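Local coordinates for aerotolerance-related membrane protein (Bacteroides fragilis, PDB 4JDU) that probably serves as a membrane-anchored factor in aerotolerance, its von Willebrand factor type A domain binding a calcium ion, at residues 14-18 / 19-23; 24-27 / 28-32; 37-40 / 41-45. The protein carries 6 engineered substitutions. One frame throughout, in Å; residues are numbered along the deposited sequence. Where two conformers were deposited one is given.

Contact 1: residues 14-18 / 19-23; sequences ALDIS and NSMLA. With CA (calcium ion), chain C.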
loop_
_atom_site.group_PDB
_atom_site.type_symbol
_atom_site.label_atom_id
_atom_site.label_comp_id
_atom_site.label_asym_id
_atom_site.label_seq_id
_atom_site.Cartn_x
_atom_site.Cartn_y
_atom_site.Cartn_z
ATOM N N ALA A 14 3.043 0.963 3.283
ATOM C CA ALA A 14 1.969 1.951 3.324
ATOM C C ALA A 14 0.748 1.336 2.658
ATOM O O ALA A 14 0.720 1.186 1.433
ATOM C CB ALA A 14 2.387 3.245 2.625
ATOM N N LEU A 15 -0.234 0.956 3.470
ATOM C CA LEU A 15 -1.403 0.225 2.987
ATOM C C LEU A 15 -2.612 1.129 2.849
ATOM O O LEU A 15 -3.055 1.741 3.822
ATOM C CB LEU A 15 -1.739 -0.930 3.931
ATOM C CG LEU A 15 -3.045 -1.697 3.667
ATOM C CD1 LEU A 15 -2.988 -2.448 2.350
ATOM C CD2 LEU A 15 -3.267 -2.656 4.802
ATOM N N ASP A 16 -3.143 1.194 1.635
ATOM C CA ASP A 16 -4.401 1.880 1.341
ATOM C C ASP A 16 -5.563 1.132 2.007
ATOM O O ASP A 16 -5.809 -0.033 1.692
ATOM C CB ASP A 16 -4.582 1.853 -0.184
ATOM C CG ASP A 16 -5.646 2.805 -0.686
ATOM O OD1 ASP A 16 -6.624 3.077 0.038
ATOM O OD2 ASP A 16 -5.510 3.261 -1.849
ATOM N N ILE A 17 -6.269 1.792 2.922
ATOM C CA ILE A 17 -7.475 1.208 3.518
ATOM C C ILE A 17 -8.718 2.043 3.204
ATOM O O ILE A 17 -9.737 1.981 3.910
ATOM C CB ILE A 17 -7.322 0.951 5.034
ATOM C CG1 ILE A 17 -7.128 2.254 5.813
ATOM C CG2 ILE A 17 -6.154 -0.013 5.280
ATOM C CD1 ILE A 17 -7.323 2.054 7.319
ATOM N N SER A 18 -8.633 2.801 2.113
ATOM C CA SER A 18 -9.763 3.602 1.656
ATOM C C SER A 18 -10.878 2.708 1.153
ATOM O O SER A 18 -10.684 1.513 0.902
ATOM C CB SER A 18 -9.331 4.600 0.575
ATOM O OG SER A 18 -8.958 3.958 -0.638
ATOM N N ASN A 19 -12.053 3.296 0.986
ATOM C CA ASN A 19 -13.241 2.518 0.672
ATOM C C ASN A 19 -13.138 1.715 -0.628
ATOM O O ASN A 19 -13.675 0.620 -0.719
ATOM C CB ASN A 19 -14.484 3.409 0.668
ATOM C CG ASN A 19 -15.561 2.891 1.595
ATOM O OD1 ASN A 19 -16.399 2.083 1.195
ATOM N ND2 ASN A 19 -15.528 3.326 2.848
ATOM N N SER A 20 -12.428 2.239 -1.624
ATOM C CA SER A 20 -12.321 1.519 -2.894
ATOM C C SER A 20 -11.615 0.166 -2.756
ATOM O O SER A 20 -11.784 -0.718 -3.598
ATOM C CB SER A 20 -11.635 2.373 -3.961
ATOM O OG SER A 20 -10.321 2.711 -3.554
HETATM N N MSE A 21 -10.811 0.011 -1.704
HETATM C CA MSE A 21 -10.114 -1.254 -1.469
HETATM C C MSE A 21 -11.058 -2.389 -1.083
HETATM O O MSE A 21 -10.658 -3.559 -1.052
HETATM C CB MSE A 21 -9.003 -1.061 -0.428
HETATM C CG MSE A 21 -7.932 -0.068 -0.897
HETATM SE SE MSE A 21 -6.755 -0.846 -2.243
HETATM C CE MSE A 21 -5.769 -2.049 -1.056
ATOM N N LEU A 22 -12.324 -2.069 -0.820
ATOM C CA LEU A 22 -13.301 -3.117 -0.533
ATOM C C LEU A 22 -13.897 -3.741 -1.804
ATOM O O LEU A 22 -14.628 -4.726 -1.725
ATOM C CB LEU A 22 -14.396 -2.613 0.408
ATOM C CG LEU A 22 -13.886 -2.247 1.807
ATOM C CD1 LEU A 22 -14.940 -1.481 2.573
ATOM C CD2 LEU A 22 -13.470 -3.478 2.581
ATOM N N ALA A 23 -13.566 -3.193 -2.968
ATOM C CA ALA A 23 -13.975 -3.816 -4.230
ATOM C C ALA A 23 -13.478 -5.260 -4.307
ATOM O O ALA A 23 -12.394 -5.584 -3.806
ATOM C CB ALA A 23 -13.473 -3.015 -5.429
HETATM CA CA CA C . -9.322 4.721 -2.768
HETATM O O HOH W 1 -11.763 5.202 -1.869
HETATM O O HOH W 2 -10.550 5.629 -4.705
#
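Ser18 and Ser20 hold one calcium ion through their hydroxyl oxygens, Ser18 OG at 2.3 Å from the metal and Ser20 OG at 2.4 Å. Both hydroxyls stand between their own backbone N and carbonyl carbon (chi1 68° for Ser18 and 61° for Ser20), which brings two serines, two residues apart, to the same ion. Two waters and Thr89 complete the ligand set. One of these waters is also held by the protein, since Ser20 N donates to water 1 over 3.0 Å. The sequence Asp16-x-Ser18-x-Ser20, placed just beyond the end of the central strand 9-16 and joined by Thr89 and Asp117, is the metal ion-dependent adhesion site (MIDAS) of von Willebrand factor A domains.

Asp16 acts from the second shell. Its OD1 accepts a hydrogen bond from Ser18 OG at 2.6 Å, on the syn side and close to the carboxylate plane, and also accepts Ser18 N at 2.9 Å to form an Asx turn. The hydroxyl bond probably holds the Ser18 side chain in its rotation, with the oxygen turned to the metal, while the bond from Ser18 N shapes the turn; Asp16 OD2 is hydrogen-bonded to Thr116. Ser20 OG is similarly steadied by a hydrogen bond to Asp117. The 3-10 segment 19-22 is tied back to the start of the loop by Met21 N, which donates to Ser18 O at 3.0 Å with the donor above the carbonyl plane.

Farther from the ion, the selenomethionine Met21, bent at chi2 and chi3, crosses the Asp16 side chain: its CG lies 3.5 Å from Asp16 OD1 and 3.3 Å from Asp16 O. That carbonyl oxygen is buried and has no polar partner in the model. The methyl end of Met21 reaches on toward Leu15.

Contact 2: residues 24-27 / 28-32; sequences QDVQ and PSRLE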
loop_
_atom_site.group_PDB
_atom_site.type_symbol
_atom_site.label_atom_id
_atom_site.label_comp_id
_atom_site.label_asym_id
_atom_site.label_seq_id
_atom_site.Cartn_x
_atom_site.Cartn_y
_atom_site.Cartn_z
ATOM N N GLN A 24 -14.278 -6.119 -4.929
ATOM C CA GLN A 24 -14.011 -7.555 -4.958
ATOM C C GLN A 24 -13.663 -8.063 -6.351
ATOM O O GLN A 24 -13.924 -9.224 -6.692
ATOM C CB GLN A 24 -15.202 -8.312 -4.358
ATOM C CG GLN A 24 -15.489 -7.893 -2.919
ATOM C CD GLN A 24 -16.709 -8.569 -2.336
ATOM O OE1 GLN A 24 -17.503 -9.161 -3.050
ATOM N NE2 GLN A 24 -16.864 -8.473 -1.020
ATOM N N ASP A 25 -13.072 -7.193 -7.166
ATOM C CA ASP A 25 -12.608 -7.618 -8.473
ATOM C C ASP A 25 -11.435 -8.590 -8.385
ATOM O O ASP A 25 -11.224 -9.400 -9.281
ATOM C CB ASP A 25 -12.323 -6.427 -9.401
ATOM C CG ASP A 25 -11.355 -5.400 -8.807
ATOM O OD1 ASP A 25 -11.049 -5.415 -7.591
ATOM O OD2 ASP A 25 -10.914 -4.521 -9.584
ATOM N N VAL A 26 -10.692 -8.521 -7.288
ATOM C CA VAL A 26 -9.720 -9.560 -6.958
ATOM C C VAL A 26 -10.132 -10.194 -5.628
ATOM O O VAL A 26 -10.658 -9.517 -4.741
ATOM C CB VAL A 26 -8.265 -9.035 -6.906
ATOM C CG1 VAL A 26 -7.869 -8.400 -8.242
ATOM C CG2 VAL A 26 -8.092 -8.051 -5.795
ATOM N N GLN A 27 -9.905 -11.497 -5.520
ATOM C CA GLN A 27 -10.461 -12.322 -4.446
ATOM C C GLN A 27 -9.579 -12.294 -3.205
ATOM O O GLN A 27 -8.356 -12.361 -3.315
ATOM C CB GLN A 27 -10.603 -13.752 -4.969
ATOM C CG GLN A 27 -10.529 -14.887 -3.947
ATOM C CD GLN A 27 -10.234 -16.229 -4.618
ATOM O OE1 GLN A 27 -9.536 -16.282 -5.633
ATOM N NE2 GLN A 27 -10.766 -17.311 -4.060
ATOM N N PRO A 28 -10.191 -12.174 -2.013
ATOM C CA PRO A 28 -11.635 -11.967 -1.841
ATOM C C PRO A 28 -12.029 -10.489 -1.898
ATOM O O PRO A 28 -13.211 -10.188 -2.099
ATOM C CB PRO A 28 -11.928 -12.586 -0.467
ATOM C CG PRO A 28 -10.632 -12.538 0.269
ATOM C CD PRO A 28 -9.501 -12.439 -0.737
ATOM N N SER A 29 -11.057 -9.591 -1.746
ATOM C CA SER A 29 -11.240 -8.178 -2.057
ATOM C C SER A 29 -9.858 -7.596 -2.216
ATOM O O SER A 29 -8.875 -8.272 -1.921
ATOM C CB SER A 29 -11.981 -7.458 -0.940
ATOM O OG SER A 29 -11.154 -7.370 0.215
ATOM N N ARG A 30 -9.761 -6.355 -2.688
ATOM C CA ARG A 30 -8.454 -5.718 -2.831
ATOM C C ARG A 30 -7.765 -5.642 -1.470
ATOM O O ARG A 30 -6.585 -5.989 -1.345
ATOM C CB ARG A 30 -8.603 -4.317 -3.427
ATOM C CG ARG A 30 -9.111 -4.341 -4.869
ATOM C CD ARG A 30 -9.367 -2.950 -5.381
ATOM N NE ARG A 30 -10.004 -2.964 -6.694
ATOM C CZ ARG A 30 -10.394 -1.865 -7.326
ATOM N NH1 ARG A 30 -10.194 -0.680 -6.756
ATOM N NH2 ARG A 30 -10.980 -1.949 -8.512
ATOM N N LEU A 31 -8.508 -5.232 -0.449
ATOM C CA LEU A 31 -7.935 -5.124 0.887
ATOM C C LEU A 31 -7.499 -6.475 1.439
ATOM O O LEU A 31 -6.410 -6.585 2.016
ATOM C CB LEU A 31 -8.920 -4.448 1.843
ATOM C CG LEU A 31 -8.391 -4.231 3.267
ATOM C CD1 LEU A 31 -7.076 -3.442 3.280
ATOM C CD2 LEU A 31 -9.453 -3.537 4.126
ATOM N N GLU A 32 -8.325 -7.504 1.281
ATOM C CA GLU A 32 -7.950 -8.802 1.823
ATOM C C GLU A 32 -6.768 -9.399 1.079
ATOM O O GLU A 32 -5.908 -10.037 1.690
ATOM C CB GLU A 32 -9.149 -9.748 1.858
ATOM C CG GLU A 32 -10.212 -9.298 2.846
ATOM C CD GLU A 32 -9.689 -9.120 4.262
ATOM O OE1 GLU A 32 -10.062 -8.110 4.893
ATOM O OE2 GLU A 32 -8.941 -9.996 4.750
#
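A cis peptide bond between Gln27 and Pro28 turns the chain back on itself, so that Gln24 CA lies only 4.1 Å from Ser29 CA across the resulting loop. Helix 30-33 starts straight after the turn, and Ser29 is its N-cap: Ser29 OG accepts Glu32 N at 3.0 Å in a nearly straight bond.

Across the loop the side chains are joined by a bidentate salt bridge. Arg30 presents its guanidinium side-on, NE donating to Asp25 OD1 at 2.8 Å and NH2 to Asp25 OD2 at 2.8 Å. Both oxygens lie near the guanidinium plane, yet the two flat groups are turned 41° apart. OD1 is met on its syn side, whereas OD2 is approached from above the plane of its carboxylate. The reach comes from an Arg30 chain extended from CG to NE, and from the Asp25 carboxylate folding in over its own backbone (chi1 54°), where OD1 also receives a weak bond from Val26 N. Beside the bridge Val26 CG2 packs on the start of the helix, 3.8 Å from Arg30 CA, and meets the aliphatic part of the arginine. At the more exposed end of the turn Gln24 CG rests 3.3 Å from Pro28 O.

Further bonds hold both charged groups in place. Asp25 OD2 accepts Leu146 N, Arg30 NH2 gives to Thr171 O, and Arg30 NH1 makes a salt bridge with Asp117, a calcium-site residue that does not itself bind the ion in this model, so Arg30 probably helps to position that aspartate and to balance its charge. The loop and the first turn of helix 30-33 lie beyond the end of strand 9-16, with Arg30 reaching across to the small strand 170-171.

Contact 3: residues 37-40 / 41-45; sequences LISK and LVDGM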
loop_
_atom_site.group_PDB
_atom_site.type_symbol
_atom_site.label_atom_id
_atom_site.label_comp_id
_atom_site.label_asym_id
_atom_site.label_seq_id
_atom_site.Cartn_x
_atom_site.Cartn_y
_atom_site.Cartn_z
ATOM N N LEU A 37 -0.872 -10.454 1.222
ATOM C CA LEU A 37 0.427 -10.158 0.635
ATOM C C LEU A 37 1.395 -9.683 1.720
ATOM O O LEU A 37 2.533 -10.153 1.788
ATOM C CB LEU A 37 0.291 -9.107 -0.472
ATOM C CG LEU A 37 1.458 -9.041 -1.462
ATOM C CD1 LEU A 37 0.999 -8.450 -2.781
ATOM C CD2 LEU A 37 2.627 -8.244 -0.908
ATOM N N ILE A 38 0.931 -8.778 2.572
ATOM C CA ILE A 38 1.760 -8.250 3.656
ATOM C C ILE A 38 2.176 -9.373 4.594
ATOM O O ILE A 38 3.340 -9.457 5.006
ATOM C CB ILE A 38 1.022 -7.158 4.423
ATOM C CG1 ILE A 38 0.828 -5.945 3.515
ATOM C CG2 ILE A 38 1.813 -6.733 5.665
ATOM C CD1 ILE A 38 -0.102 -4.920 4.074
ATOM N N SER A 39 1.232 -10.252 4.910
ATOM C CA SER A 39 1.519 -11.412 5.744
ATOM C C SER A 39 2.619 -12.286 5.136
ATOM O O SER A 39 3.552 -12.703 5.833
ATOM C CB SER A 39 0.246 -12.228 5.957
ATOM O OG SER A 39 0.470 -13.299 6.857
ATOM N N LYS A 40 2.515 -12.560 3.838
ATOM C CA LYS A 40 3.536 -13.354 3.156
ATOM C C LYS A 40 4.867 -12.626 3.160
ATOM O O LYS A 40 5.922 -13.232 3.381
ATOM C CB LYS A 40 3.127 -13.658 1.708
ATOM C CG LYS A 40 1.863 -14.471 1.581
ATOM C CD LYS A 40 1.851 -15.572 2.622
ATOM C CE LYS A 40 0.551 -16.348 2.611
ATOM N NZ LYS A 40 0.578 -17.419 3.649
ATOM N N LEU A 41 4.804 -11.325 2.910
ATOM C CA LEU A 41 5.994 -10.484 2.828
ATOM C C LEU A 41 6.801 -10.527 4.122
ATOM O O LEU A 41 8.022 -10.726 4.095
ATOM C CB LEU A 41 5.591 -9.047 2.482
ATOM C CG LEU A 41 6.698 -8.013 2.279
ATOM C CD1 LEU A 41 7.698 -8.527 1.277
ATOM C CD2 LEU A 41 6.097 -6.711 1.797
ATOM N N VAL A 42 6.124 -10.361 5.253
ATOM C CA VAL A 42 6.819 -10.387 6.539
ATOM C C VAL A 42 7.289 -11.791 6.929
ATOM O O VAL A 42 8.359 -11.937 7.534
ATOM C CB VAL A 42 5.993 -9.750 7.683
ATOM C CG1 VAL A 42 5.602 -8.329 7.330
ATOM C CG2 VAL A 42 4.773 -10.579 8.004
ATOM N N ASP A 43 6.512 -12.821 6.579
ATOM C CA ASP A 43 6.899 -14.201 6.882
ATOM C C ASP A 43 8.137 -14.592 6.083
ATOM O O ASP A 43 8.859 -15.519 6.454
ATOM C CB ASP A 43 5.757 -15.192 6.602
ATOM C CG ASP A 43 4.780 -15.316 7.763
ATOM O OD1 ASP A 43 5.075 -14.786 8.854
ATOM O OD2 ASP A 43 3.722 -15.962 7.586
ATOM N N GLY A 44 8.381 -13.876 4.989
ATOM C CA GLY A 44 9.559 -14.111 4.169
ATOM C C GLY A 44 10.747 -13.227 4.516
ATOM O O GLY A 44 11.727 -13.185 3.771
HETATM N N MSE A 45 10.661 -12.517 5.641
HETATM C CA MSE A 45 11.770 -11.693 6.118
HETATM C C MSE A 45 12.648 -12.459 7.097
HETATM O O MSE A 45 12.178 -13.347 7.810
HETATM C CB MSE A 45 11.255 -10.424 6.793
HETATM C CG MSE A 45 10.649 -9.416 5.838
HETATM SE SE MSE A 45 10.003 -7.847 6.790
HETATM C CE MSE A 45 9.554 -6.770 5.241
HETATM O O HOH W 3 1.395 -15.550 5.912
#
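Ile38 and Val42, one turn apart on helix 37-43, share its buried face, Ile38 CG2 lying 4.4 Å from Val42 CG1. The closer approaches here are of side chain to backbone: Val42 CG2 sits 3.3 Å from Ser39 O, while Leu41 CB is 3.3 Å from Leu37 O. Regular i to i+4 bonds run beneath them, among them Leu41 N to Leu37 O at 2.8 Å and Val42 N to Ile38 O at 2.9 Å. Leu41 has CG anti to its own nitrogen (chi1 -177°), a torsion that directs the branched end of the side chain to Ile13 of strand 9-16 and to Ile202 and Asn203 of helix 195-206. Ile38 and Val42 also face the sheet, but on the side toward helix 69-77. In the Rossmann-like von Willebrand factor A fold this helix is one of those layered on the parallel strands, here chiefly 9-16 and 49-55.

Ser39, Lys40 and Asp43 make up the looser, polar side, where they do not bond directly to one another. A single water gathers their ends. It lies 2.6 Å from Ser39 OG and donates to Asp43 OD2 over 2.9 Å; Lys40 NZ gives to it in turn. The lysine reaches this water by bending at chi2 (-42°) and running extended beyond. Its ammonium therefore meets Asp43 through the water, and the direct ion pair of Asp43 OD2 is with Lys73 of helix 69-77. The helix ends after Asp43: Gly44 is the first residue to leave helical torsions, and its N reaches Lys40 O in only a weak bond.

Contact 1 is the most buried of the three and the one built round a metal; contact 2, next to it, is partly buried and relies on charge; contact 3 joins an apolar face to a watered polar one, away from the calcium. Contacts 1 and 2 follow each other between strand 9-16 and helix 30-33 and touch directly: Met21 O probably accepts Leu31 N, and Ala23 O Arg30 N. Asp117 ties them further, bonding to Ser20 in one and Arg30 in the other. Contact 3 meets contact 1 only by packing, Ile38 against Leu15 of strand 9-16, and does not touch contact 2.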